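Local coordinates for methyl-CpG-binding domain protein 3 (Homo sapiens, PDB 6CCG), which binds DNA carrying methylated CpG through its methyl-CpG-binding domain and is probably involved in regulating transcription, at residues P11-G16 with S62-R67. Residues are numbered along the deposited sequence; the frame is centred on the assembly and turned at random.
Sequences PALPQG and STFDFR
The phenyl ring of F64 takes the L13 methyl CD2 over one face and the A12 methyl at its edge, in the core of the methyl-CpG-binding (MBD) fold, where the loop between strands 6-9 and 18-23 of the four-stranded antiparallel sheet meets the short strand 64-65. CD2 lies 4.2 Å from the F64 ring centroid and 19° off the ring normal, displaced toward the rim at CE1 and CZ, a CH-pi contact. A12 CB approaches near the ring plane and reaches F64 CE1 at 3.8 Å. Each residue type fits its place: alanine puts a single methyl at the rim, leucine has a branch that can lie on the face, and phenylalanine is long enough to span backbones whose nearest CA atoms, those of A12 and F64, are 7.9 Å apart. A chi1 of 178° sets CG of F64 opposite the main-chain nitrogen, which directs the ring across to the loop. L51 of helix 48-55 and M71 of strand 70-71 also touch F64, while L13 packs on L55 and L61. Replacing F64 by an alanine would probably open a gap beside L13 CD2 and deprive both loop methyls of their aromatic partner. Besides CD2, the branch carbon CG of L13 comes to 4.2 Å from F64 CZ.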
loop_
_atom_site.group_PDB
_atom_site.type_symbol
_atom_site.label_atom_id
_atom_site.label_comp_id
_atom_site.label_asym_id
_atom_site.label_seq_id
_atom_site.Cartn_x
_atom_site.Cartn_y
_atom_site.Cartn_z
ATOM N N PRO A 11 6.138 -1.657 7.618
ATOM C CA PRO A 11 6.565 -1.046 8.868
ATOM C C PRO A 11 6.269 0.454 8.968
ATOM O O PRO A 11 6.315 0.979 10.029
ATOM C CB PRO A 11 8.075 -1.318 8.903
ATOM C CG PRO A 11 8.478 -1.541 7.505
ATOM C CD PRO A 11 7.297 -2.114 6.796
ATOM N N ALA A 12 5.987 1.122 7.857
ATOM C CA ALA A 12 5.606 2.531 7.897
ATOM C C ALA A 12 4.170 2.775 8.441
ATOM O O ALA A 12 3.822 3.905 8.710
ATOM C CB ALA A 12 5.755 3.150 6.520
ATOM N N LEU A 13 3.361 1.714 8.557
ATOM C CA LEU A 13 1.961 1.790 9.020
ATOM C C LEU A 13 1.812 1.034 10.373
ATOM O O LEU A 13 2.740 0.367 10.806
ATOM C CB LEU A 13 1.029 1.189 7.945
ATOM C CG LEU A 13 1.062 1.870 6.564
ATOM C CD1 LEU A 13 0.244 1.076 5.577
ATOM C CD2 LEU A 13 0.545 3.292 6.642
ATOM N N PRO A 14 0.641 1.140 11.036
ATOM C CA PRO A 14 0.524 0.519 12.365
ATOM C C PRO A 14 0.646 -1.004 12.310
ATOM O O PRO A 14 0.625 -1.602 11.209
ATOM C CB PRO A 14 -0.883 0.939 12.828
ATOM C CG PRO A 14 -1.134 2.207 12.120
ATOM C CD PRO A 14 -0.550 1.942 10.732
ATOM N N GLN A 15 0.774 -1.602 13.475
ATOM C CA GLN A 15 0.881 -3.067 13.635
ATOM C C GLN A 15 -0.214 -3.786 12.877
ATOM O O GLN A 15 -1.392 -3.406 12.938
ATOM C CB GLN A 15 0.818 -3.468 15.130
ATOM N N GLY A 16 0.193 -4.793 12.108
ATOM C CA GLY A 16 -0.724 -5.625 11.344
ATOM C C GLY A 16 -1.097 -5.158 9.938
ATOM O O GLY A 16 -1.743 -5.901 9.226
ATOM N N SER A 62 1.055 12.636 5.791
ATOM C CA SER A 62 1.423 13.713 4.850
ATOM C C SER A 62 2.676 13.370 4.003
ATOM O O SER A 62 2.725 13.702 2.819
ATOM C CB SER A 62 1.615 15.032 5.586
ATOM O OG SER A 62 2.551 14.895 6.630
ATOM N N THR A 63 3.653 12.681 4.603
ATOM C CA THR A 63 4.894 12.282 3.894
ATOM C C THR A 63 4.977 10.778 3.559
ATOM O O THR A 63 6.051 10.281 3.221
ATOM C CB THR A 63 6.132 12.659 4.722
ATOM O OG1 THR A 63 6.097 11.969 5.974
ATOM C CG2 THR A 63 6.198 14.164 4.941
ATOM N N PHE A 64 3.854 10.060 3.671
ATOM C CA PHE A 64 3.791 8.655 3.326
ATOM C C PHE A 64 3.654 8.519 1.789
ATOM O O PHE A 64 2.714 9.035 1.192
ATOM C CB PHE A 64 2.616 7.970 4.006
ATOM C CG PHE A 64 2.475 6.514 3.658
ATOM C CD1 PHE A 64 3.402 5.572 4.133
ATOM C CD2 PHE A 64 1.447 6.078 2.860
ATOM C CE1 PHE A 64 3.285 4.214 3.809
ATOM C CE2 PHE A 64 1.316 4.721 2.532
ATOM C CZ PHE A 64 2.238 3.787 3.020
ATOM N N ASP A 65 4.611 7.825 1.189
ATOM C CA ASP A 65 4.648 7.603 -0.272
ATOM C C ASP A 65 3.964 6.286 -0.530
ATOM O O ASP A 65 4.528 5.212 -0.279
ATOM C CB ASP A 65 6.088 7.592 -0.768
ATOM C CG ASP A 65 6.188 7.441 -2.327
ATOM O OD1 ASP A 65 5.632 6.508 -2.886
ATOM O OD2 ASP A 65 6.771 8.280 -2.939
ATOM N N PHE A 66 2.730 6.366 -1.007
ATOM C CA PHE A 66 1.897 5.195 -1.225
ATOM C C PHE A 66 2.623 4.200 -2.134
ATOM O O PHE A 66 2.641 3.010 -1.866
ATOM C CB PHE A 66 0.564 5.622 -1.840
ATOM C CG PHE A 66 -0.434 4.504 -2.010
ATOM C CD1 PHE A 66 -0.442 3.715 -3.176
ATOM C CD2 PHE A 66 -1.375 4.255 -1.032
ATOM C CE1 PHE A 66 -1.380 2.692 -3.327
ATOM C CE2 PHE A 66 -2.313 3.217 -1.169
ATOM C CZ PHE A 66 -2.325 2.441 -2.325
ATOM N N ARG A 67 3.259 4.711 -3.167
ATOM C CA ARG A 67 3.872 3.839 -4.189
ATOM C C ARG A 67 5.004 2.992 -3.585
ATOM O O ARG A 67 5.061 1.780 -3.848
ATOM C CB ARG A 67 4.371 4.667 -5.368
ATOM C CG ARG A 67 4.871 3.838 -6.568
ATOM C CD ARG A 67 5.334 4.747 -7.697
ATOM N NE ARG A 67 6.499 5.598 -7.307
ATOM C CZ ARG A 67 7.781 5.181 -7.193
ATOM N NH1 ARG A 67 8.137 3.897 -7.428
ATOM N NH2 ARG A 67 8.733 6.058 -6.820
#